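Local atomic coordinates of tRNA (adenine(58)-N(1))-methyltransferase TrmI (Thermus thermophilus, PDB entry 2PWY), a protein that transfers a methyl group from S-adenosyl-L-methionine to N1 of adenosine 58 in tRNA and is required for growth at extreme temperatures. Residues 30-35 / 55-60; 216-221 / 248-253; 67-72 / 110-115. One frame throughout, in Å; residues are numbered along the deposited sequence.

Contact 1: residues 30-35 / 55-60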
# COMPACT_ATOMS: atom_id res chain seq x y z
N PHE A 30 3.03 0.45 -41.03
CA PHE A 30 3.23 1.00 -39.70
C PHE A 30 4.35 2.02 -39.78
O PHE A 30 5.46 1.69 -40.20
CB PHE A 30 3.59 -0.11 -38.69
CG PHE A 30 3.93 0.41 -37.31
CD1 PHE A 30 2.94 0.93 -36.49
CD2 PHE A 30 5.25 0.39 -36.84
CE1 PHE A 30 3.23 1.41 -35.22
CE2 PHE A 30 5.56 0.87 -35.56
CZ PHE A 30 4.55 1.38 -34.76
N HIS A 31 4.06 3.25 -39.39
CA HIS A 31 5.05 4.32 -39.44
C HIS A 31 5.72 4.49 -38.09
O HIS A 31 5.05 4.43 -37.05
CB HIS A 31 4.41 5.64 -39.90
CG HIS A 31 3.81 5.56 -41.27
ND1 HIS A 31 4.56 5.70 -42.42
CD2 HIS A 31 2.54 5.31 -41.67
CE1 HIS A 31 3.77 5.57 -43.47
NE2 HIS A 31 2.54 5.33 -43.04
N HIS A 32 7.03 4.67 -38.11
CA HIS A 32 7.83 4.75 -36.89
C HIS A 32 9.13 5.47 -37.21
O HIS A 32 9.67 5.31 -38.31
CB HIS A 32 8.11 3.34 -36.35
CG HIS A 32 8.71 3.32 -34.99
ND1 HIS A 32 10.07 3.40 -34.78
CD2 HIS A 32 8.15 3.24 -33.76
CE1 HIS A 32 10.32 3.36 -33.48
NE2 HIS A 32 9.17 3.27 -32.84
N HIS A 33 9.64 6.23 -36.24
CA HIS A 33 10.78 7.13 -36.49
C HIS A 33 12.08 6.46 -36.96
O HIS A 33 12.88 7.06 -37.68
CB HIS A 33 11.01 8.10 -35.32
CG HIS A 33 11.68 7.49 -34.13
ND1 HIS A 33 11.02 6.66 -33.25
CD2 HIS A 33 12.94 7.62 -33.65
CE1 HIS A 33 11.85 6.29 -32.29
NE2 HIS A 33 13.03 6.86 -32.51
N LYS A 34 12.29 5.21 -36.56
CA LYS A 34 13.48 4.48 -37.02
C LYS A 34 13.18 3.48 -38.13
O LYS A 34 13.94 2.53 -38.35
CB LYS A 34 14.22 3.83 -35.84
CG LYS A 34 15.07 4.82 -35.03
CD LYS A 34 16.20 4.10 -34.31
CE LYS A 34 16.68 4.84 -33.07
NZ LYS A 34 17.48 6.06 -33.40
N GLY A 35 12.09 3.70 -38.86
CA GLY A 35 11.80 2.87 -40.01
C GLY A 35 10.37 2.37 -40.04
O GLY A 35 9.89 1.77 -39.07
N LEU A 55 19.14 1.70 -37.12
CA LEU A 55 19.90 2.18 -35.97
C LEU A 55 19.66 1.37 -34.69
O LEU A 55 19.45 1.93 -33.61
CB LEU A 55 19.64 3.67 -35.75
CG LEU A 55 20.00 4.55 -36.96
CD1 LEU A 55 19.50 5.97 -36.77
CD2 LEU A 55 21.50 4.53 -37.23
N GLY A 56 19.69 0.04 -34.82
CA GLY A 56 19.51 -0.87 -33.69
C GLY A 56 18.08 -1.05 -33.20
O GLY A 56 17.83 -1.82 -32.25
N GLU A 57 17.13 -0.35 -33.82
CA GLU A 57 15.72 -0.48 -33.46
C GLU A 57 15.18 -1.85 -33.83
O GLU A 57 15.60 -2.47 -34.82
CB GLU A 57 14.88 0.63 -34.10
CG GLU A 57 13.39 0.65 -33.74
CD GLU A 57 13.13 0.89 -32.26
OE1 GLU A 57 12.80 2.03 -31.88
OE2 GLU A 57 13.25 -0.08 -31.47
N GLU A 58 14.23 -2.32 -33.02
CA GLU A 58 13.61 -3.60 -33.20
C GLU A 58 12.20 -3.50 -32.65
O GLU A 58 12.00 -3.08 -31.50
CB GLU A 58 14.42 -4.67 -32.46
CG GLU A 58 13.94 -6.09 -32.67
CD GLU A 58 14.96 -7.09 -32.22
OE1 GLU A 58 14.94 -7.50 -31.04
OE2 GLU A 58 15.80 -7.47 -33.06
N LEU A 59 11.23 -3.85 -33.48
CA LEU A 59 9.83 -3.88 -33.07
C LEU A 59 9.45 -5.30 -32.71
O LEU A 59 9.49 -6.19 -33.56
CB LEU A 59 8.93 -3.37 -34.21
CG LEU A 59 9.28 -1.96 -34.72
CD1 LEU A 59 8.46 -1.63 -35.95
CD2 LEU A 59 9.07 -0.90 -33.62
N SER A 60 9.09 -5.52 -31.45
CA SER A 60 8.65 -6.85 -31.05
C SER A 60 7.16 -6.93 -31.34
O SER A 60 6.42 -5.97 -31.09
CB SER A 60 8.94 -7.12 -29.58
OG SER A 60 8.31 -6.15 -28.78

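Contact 2: residues 216-221 / 248-253. With SO4 (sulfate ion), chain C.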
# COMPACT_ATOMS: atom_id res chain seq x y z
N PHE A 216 -30.56 -4.77 -0.41
CA PHE A 216 -29.14 -5.07 -0.56
C PHE A 216 -28.46 -4.98 0.79
O PHE A 216 -28.82 -4.12 1.61
CB PHE A 216 -28.47 -4.03 -1.48
CG PHE A 216 -28.70 -4.25 -2.94
CD1 PHE A 216 -28.16 -5.37 -3.59
CD2 PHE A 216 -29.40 -3.31 -3.70
CE1 PHE A 216 -28.36 -5.56 -4.96
CE2 PHE A 216 -29.60 -3.50 -5.07
CZ PHE A 216 -29.08 -4.62 -5.70
N ARG A 217 -27.49 -5.85 1.02
CA ARG A 217 -26.63 -5.81 2.21
C ARG A 217 -25.21 -5.47 1.78
O ARG A 217 -24.68 -6.10 0.87
CB ARG A 217 -26.66 -7.17 2.92
CG ARG A 217 -25.93 -7.23 4.26
CD ARG A 217 -26.65 -8.14 5.27
NE ARG A 217 -27.49 -9.13 4.60
CZ ARG A 217 -28.81 -9.24 4.72
NH1 ARG A 217 -29.51 -8.44 5.52
NH2 ARG A 217 -29.44 -10.18 4.03
N LEU A 218 -24.61 -4.47 2.42
CA LEU A 218 -23.23 -4.11 2.11
C LEU A 218 -22.29 -5.25 2.50
O LEU A 218 -22.32 -5.75 3.64
CB LEU A 218 -22.81 -2.82 2.85
CG LEU A 218 -21.38 -2.35 2.58
CD1 LEU A 218 -21.14 -2.02 1.11
CD2 LEU A 218 -21.02 -1.13 3.46
N GLU A 219 -21.43 -5.66 1.57
CA GLU A 219 -20.53 -6.78 1.82
C GLU A 219 -19.06 -6.38 1.80
O GLU A 219 -18.28 -6.84 2.63
CB GLU A 219 -20.79 -7.90 0.80
CG GLU A 219 -22.19 -8.53 0.89
CD GLU A 219 -22.43 -9.31 2.19
OE1 GLU A 219 -21.49 -9.47 3.01
OE2 GLU A 219 -23.59 -9.74 2.41
N ARG A 220 -18.68 -5.54 0.84
CA ARG A 220 -17.27 -5.14 0.67
C ARG A 220 -17.15 -3.72 0.18
O ARG A 220 -17.94 -3.25 -0.65
CB ARG A 220 -16.53 -6.01 -0.37
CG ARG A 220 -16.79 -7.49 -0.31
CD ARG A 220 -15.86 -8.19 0.69
NE ARG A 220 -14.49 -8.41 0.17
CZ ARG A 220 -14.12 -9.44 -0.59
NH1 ARG A 220 -15.01 -10.35 -1.00
NH2 ARG A 220 -12.86 -9.55 -0.97
N VAL A 221 -16.14 -3.04 0.70
CA VAL A 221 -15.62 -1.83 0.10
C VAL A 221 -14.12 -2.04 0.04
O VAL A 221 -13.47 -2.24 1.07
CB VAL A 221 -15.96 -0.57 0.91
CG1 VAL A 221 -15.19 0.65 0.33
CG2 VAL A 221 -17.47 -0.31 0.92
N PHE A 248 -12.63 2.77 -6.01
CA PHE A 248 -13.08 1.81 -5.02
C PHE A 248 -14.06 0.85 -5.65
O PHE A 248 -14.79 1.22 -6.56
CB PHE A 248 -13.78 2.56 -3.88
CG PHE A 248 -12.89 3.55 -3.21
CD1 PHE A 248 -12.06 3.14 -2.18
CD2 PHE A 248 -12.86 4.88 -3.62
CE1 PHE A 248 -11.20 4.04 -1.55
CE2 PHE A 248 -12.01 5.80 -2.99
CZ PHE A 248 -11.18 5.38 -1.97
N LEU A 249 -14.08 -0.38 -5.14
CA LEU A 249 -15.09 -1.37 -5.52
C LEU A 249 -16.03 -1.57 -4.34
O LEU A 249 -15.59 -1.79 -3.20
CB LEU A 249 -14.45 -2.71 -5.91
CG LEU A 249 -13.40 -2.69 -7.03
CD1 LEU A 249 -12.98 -4.11 -7.37
CD2 LEU A 249 -13.94 -2.00 -8.25
N VAL A 250 -17.33 -1.51 -4.61
CA VAL A 250 -18.36 -1.66 -3.59
C VAL A 250 -19.22 -2.88 -3.97
O VAL A 250 -19.84 -2.89 -5.04
CB VAL A 250 -19.26 -0.40 -3.49
CG1 VAL A 250 -20.33 -0.62 -2.43
CG2 VAL A 250 -18.42 0.86 -3.17
N ALA A 251 -19.25 -3.89 -3.09
CA ALA A 251 -20.01 -5.11 -3.34
C ALA A 251 -21.23 -5.15 -2.41
O ALA A 251 -21.10 -4.98 -1.19
CB ALA A 251 -19.15 -6.37 -3.11
N LEU A 252 -22.39 -5.37 -3.00
CA LEU A 252 -23.64 -5.53 -2.25
C LEU A 252 -24.18 -6.91 -2.52
O LEU A 252 -24.09 -7.39 -3.66
CB LEU A 252 -24.68 -4.49 -2.73
CG LEU A 252 -24.25 -3.02 -2.79
CD1 LEU A 252 -25.36 -2.18 -3.44
CD2 LEU A 252 -23.95 -2.52 -1.41
N ARG A 253 -24.77 -7.55 -1.51
CA ARG A 253 -25.44 -8.83 -1.72
C ARG A 253 -26.94 -8.63 -1.70
O ARG A 253 -27.47 -8.00 -0.78
CB ARG A 253 -25.03 -9.86 -0.66
CG ARG A 253 -25.46 -11.28 -0.98
CD ARG A 253 -25.32 -12.19 0.24
NE ARG A 253 -23.94 -12.53 0.61
CZ ARG A 253 -23.28 -13.61 0.21
NH1 ARG A 253 -23.82 -14.46 -0.65
NH2 ARG A 253 -22.04 -13.82 0.65
S SO4 C . -26.67 -3.22 5.55
O1 SO4 C . -26.80 -1.95 6.24
O2 SO4 C . -25.58 -3.13 4.60
O3 SO4 C . -26.38 -4.28 6.49
O4 SO4 C . -27.90 -3.55 4.85

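Contact 3: residues 67-72 / 110-115. With SAH (S-adenosyl-L-homocysteine), chain E.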
# COMPACT_ATOMS: atom_id res chain seq x y z
N GLU A 67 -5.54 -7.11 -20.97
CA GLU A 67 -4.95 -5.99 -20.24
C GLU A 67 -4.32 -4.98 -21.20
O GLU A 67 -4.62 -3.79 -21.14
CB GLU A 67 -3.92 -6.50 -19.23
CG GLU A 67 -3.25 -5.38 -18.43
CD GLU A 67 -2.22 -5.92 -17.45
OE1 GLU A 67 -1.72 -7.05 -17.66
OE2 GLU A 67 -1.94 -5.21 -16.46
N GLU A 68 -3.45 -5.45 -22.10
CA GLU A 68 -2.77 -4.55 -23.05
C GLU A 68 -3.76 -3.84 -23.96
O GLU A 68 -3.63 -2.65 -24.24
CB GLU A 68 -1.75 -5.32 -23.89
CG GLU A 68 -0.51 -5.70 -23.08
CD GLU A 68 0.42 -6.68 -23.78
OE1 GLU A 68 -0.05 -7.50 -24.60
OE2 GLU A 68 1.63 -6.63 -23.48
N TYR A 69 -4.77 -4.58 -24.41
CA TYR A 69 -5.81 -4.03 -25.26
C TYR A 69 -6.58 -2.90 -24.57
O TYR A 69 -6.74 -1.82 -25.16
CB TYR A 69 -6.75 -5.15 -25.71
CG TYR A 69 -7.75 -4.70 -26.73
CD1 TYR A 69 -7.34 -4.29 -28.00
CD2 TYR A 69 -9.11 -4.70 -26.44
CE1 TYR A 69 -8.28 -3.87 -28.97
CE2 TYR A 69 -10.05 -4.28 -27.39
CZ TYR A 69 -9.63 -3.88 -28.65
OH TYR A 69 -10.57 -3.47 -29.58
N LEU A 70 -7.09 -3.14 -23.36
CA LEU A 70 -7.80 -2.08 -22.63
C LEU A 70 -6.97 -0.81 -22.48
O LEU A 70 -7.50 0.29 -22.57
CB LEU A 70 -8.26 -2.53 -21.24
CG LEU A 70 -9.72 -2.92 -21.13
CD1 LEU A 70 -9.93 -4.25 -21.86
CD2 LEU A 70 -10.16 -3.01 -19.68
N LEU A 71 -5.67 -0.98 -22.24
CA LEU A 71 -4.80 0.15 -21.95
C LEU A 71 -4.46 0.97 -23.20
O LEU A 71 -4.11 2.14 -23.08
CB LEU A 71 -3.53 -0.33 -21.27
CG LEU A 71 -3.68 -0.96 -19.88
CD1 LEU A 71 -2.33 -1.51 -19.47
CD2 LEU A 71 -4.23 0.04 -18.86
N HIS A 72 -4.59 0.36 -24.38
CA HIS A 72 -4.18 1.00 -25.64
C HIS A 72 -5.31 1.25 -26.65
O HIS A 72 -5.15 2.06 -27.58
CB HIS A 72 -3.01 0.22 -26.29
CG HIS A 72 -1.81 0.10 -25.40
ND1 HIS A 72 -0.85 1.09 -25.31
CD2 HIS A 72 -1.43 -0.87 -24.54
CE1 HIS A 72 0.07 0.74 -24.43
NE2 HIS A 72 -0.26 -0.45 -23.95
N LEU A 110 -14.61 -3.17 -19.44
CA LEU A 110 -15.21 -4.12 -18.49
C LEU A 110 -16.07 -5.15 -19.23
O LEU A 110 -16.08 -6.33 -18.89
CB LEU A 110 -16.02 -3.37 -17.42
CG LEU A 110 -16.65 -4.25 -16.33
CD1 LEU A 110 -15.62 -5.16 -15.68
CD2 LEU A 110 -17.44 -3.41 -15.29
N THR A 111 -16.77 -4.71 -20.28
CA THR A 111 -17.58 -5.61 -21.10
C THR A 111 -16.78 -6.84 -21.55
O THR A 111 -17.26 -7.97 -21.47
CB THR A 111 -18.17 -4.91 -22.34
OG1 THR A 111 -18.80 -3.68 -21.94
CG2 THR A 111 -19.20 -5.83 -23.02
N LEU A 112 -15.55 -6.60 -22.01
CA LEU A 112 -14.70 -7.69 -22.46
C LEU A 112 -14.35 -8.68 -21.35
O LEU A 112 -14.40 -9.90 -21.55
CB LEU A 112 -13.44 -7.13 -23.14
CG LEU A 112 -13.69 -6.58 -24.55
CD1 LEU A 112 -12.53 -5.69 -24.97
CD2 LEU A 112 -13.92 -7.72 -25.59
N PHE A 113 -14.04 -8.15 -20.16
CA PHE A 113 -13.75 -9.00 -18.99
C PHE A 113 -14.98 -9.84 -18.63
O PHE A 113 -14.89 -11.07 -18.41
CB PHE A 113 -13.31 -8.15 -17.80
CG PHE A 113 -11.83 -7.86 -17.80
CD1 PHE A 113 -11.31 -6.84 -18.58
CD2 PHE A 113 -10.97 -8.64 -17.03
CE1 PHE A 113 -9.92 -6.58 -18.60
CE2 PHE A 113 -9.58 -8.39 -17.03
CZ PHE A 113 -9.06 -7.37 -17.82
N LEU A 114 -16.14 -9.19 -18.60
CA LEU A 114 -17.41 -9.88 -18.30
C LEU A 114 -17.73 -10.98 -19.33
O LEU A 114 -18.16 -12.09 -18.98
CB LEU A 114 -18.56 -8.86 -18.23
CG LEU A 114 -18.49 -7.76 -17.14
CD1 LEU A 114 -19.68 -6.81 -17.32
CD2 LEU A 114 -18.43 -8.34 -15.73
N ALA A 115 -17.49 -10.67 -20.60
CA ALA A 115 -17.78 -11.59 -21.71
C ALA A 115 -16.90 -12.85 -21.67
O ALA A 115 -17.39 -13.94 -21.93
CB ALA A 115 -17.65 -10.85 -23.05
N SAH E . -16.64 0.23 -17.61
CA SAH E . -16.60 0.99 -18.91
CB SAH E . -16.53 2.49 -18.66
CG SAH E . -17.87 3.07 -18.19
SD SAH E . -17.79 4.88 -18.17
C SAH E . -15.42 0.50 -19.71
O SAH E . -14.61 -0.30 -19.21
OXT SAH E . -15.25 0.88 -20.88
C5' SAH E . -19.49 5.14 -17.61
C4' SAH E . -20.49 5.04 -18.77
O4' SAH E . -21.79 4.86 -18.24
C3' SAH E . -20.58 6.28 -19.67
O3' SAH E . -20.41 5.86 -21.02
C2' SAH E . -21.97 6.85 -19.42
O2' SAH E . -22.59 7.38 -20.57
C1' SAH E . -22.73 5.62 -18.99
N9 SAH E . -23.87 5.78 -18.08
C8 SAH E . -23.91 6.53 -16.93
N7 SAH E . -25.11 6.33 -16.35
C5 SAH E . -25.82 5.44 -17.08
C6 SAH E . -27.10 4.88 -16.93
N6 SAH E . -27.88 5.21 -15.88
N1 SAH E . -27.54 3.98 -17.88
C2 SAH E . -26.75 3.64 -18.95
N3 SAH E . -25.49 4.20 -19.09
C4 SAH E . -25.04 5.08 -18.17

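Contact 1: residues 30-35 / 55-60
The chain from Phe30 to Lys34 runs roughly against that from Leu55 to Leu59, their end-to-end directions 150° apart, and the CA atoms of Lys34 and Glu57 come within 6.5 Å. Residues 32-35 form a type I beta turn, closed by Gly35 N bonding to His32 O. The turn links strands 29-30 and 37-38, a two-stranded antiparallel hairpin in the small N-terminal domain. Residues 58-60 begin a strand of that domain's four-stranded antiparallel sheet. Side chains make the contact between the two. The His32 imidazole, its CG anti to the backbone N, lies over the Leu59 isobutyl group. Leu59 CD2 sits 4.2 Å from the ring centroid and only 9° off the ring normal, a CH-pi contact almost over the centre. The other methyl, Leu59 CD1, meets Phe30 CE2 tip to tip at 3.8 Å. Phe30 itself packs edge-to-face with Tyr20. Glu57 bends at chi2 and brings OE1 to 3.2 Å from His32 CE1, with carboxylate and imidazole planes 80° apart. His32 NE2 is bonded to Asp14 instead. Two backbone amides, Glu58 N and Arg15 N, hold Glu57 OE2; the bond from Glu58 N is 2.9 Å long and uses the anti lone pair. Two backbone amides thus grip OE2 of this buried residue. An alanine here removes the acceptor of both amides and the carboxylate that meets His32, and would probably loosen the join between the start of the strand and the loop at Asp14 and Arg15. At the outer end the Lys34 chain crosses Glu57 at about a right angle, CB to CB 3.7 Å. Beyond it, Lys34 CD rests on Leu55 CB at 3.8 Å.

Contact 2: residues 216-221 / 248-253
The Phe216 ring crosses Leu252 at about a right angle and takes Leu252 CD1 over one face, offset toward the rim, in a CH-pi contact of 4.3 Å to the centroid. Leu252 also turns CD2 to Leu218 CD1, 3.8 Å away. Leu218 CD1 in turn reaches Val250 CG1, so Leu218, Val250 and Leu252 form one apolar face; helix 201-211 packs on Leu218 and Val250 of this face. Arg217 and Arg253 are a hydrogen-bonded pair, with two nearly straight backbone bonds of 2.8 Å: Arg217 N to Arg253 O and Arg253 N to Arg217 O. Then the register slips by one. Ala251 O accepts from both Glu219 N (2.9 Å) and Arg220 N (3.2 Å). Glu219, bent at chi2, brings OE2 in plane to the edge of the Arg253 guanidinium, with the carboxylate turned 90° to it. The salt bridge rests on a weak hydrogen bond from Arg253 NE to Glu219 OE2, 3.3 Å. Arg253 NH2 also pairs with Glu68 of the second subunit. Arg220 leads away to Glu228 and Glu67 of that subunit. A sulfate, probably from the crystallisation liquor, accepts from Leu218 N. The arrangement is a classic beta bulge in the antiparallel end of the class I methyltransferase sheet.

Contact 3: residues 67-72 / 110-115
Two helix segments run nearly antiparallel, 161° apart, yet their axes come no nearer than 10.8 Å, so long side chains bridge the gap. Leu70 carries much of the contact. Its chi1 of -100° is off the usual staggered positions, and CD2 meets Phe113 CE1 at 3.7 Å, the two side chains crossing obliquely. Leu70 CD1 lies 4.3 Å from Leu112 CD1. That same Leu112 methyl touches the edge of the Tyr69 ring, near its plane, 3.7 Å from CE2. Tyr69, with CG anti to the backbone N, is held at its far end by a bond from OH to Asn140 O and stacks on Phe144. Phe113 also packs on Thr90 of the second subunit. Leu110, near the start of helix 109-118, donates its backbone N to SAH O at 2.9 Å, with an N-H...O angle of 161°. Ser107 N bonds the ligand too, in the glycine-rich turn of the cofactor site. The helix start would probably also favour the ligand's negative carboxylate. The side chains that meet between the helices do so through carbon atoms alone, while the backbone N of Leu110 bonds the ligand carboxylate.

The contacts follow one another along the chain in the order 1, 3, 2. Contact 1 lies in the small N-terminal domain, which may help recognise tRNA. Strand 58-62, part of contact 1, is followed by helix 66-72 of contact 3. The centres of contacts 1 and 3 are about 27 Å apart. Contact 3 lies about 4 Å from the centre of the chain, at the cofactor site of the catalytic domain. Contact 2 joins strands 216-232 and 248-254 of the same domain's mixed sheet, 23 Å from contact 3 between centres. The centres of contacts 1 and 2 are about 48 Å apart, on opposite sides of the chain's centre. Contacts 2 and 3 both touch the second subunit, consistent with a part in holding the tetramer together.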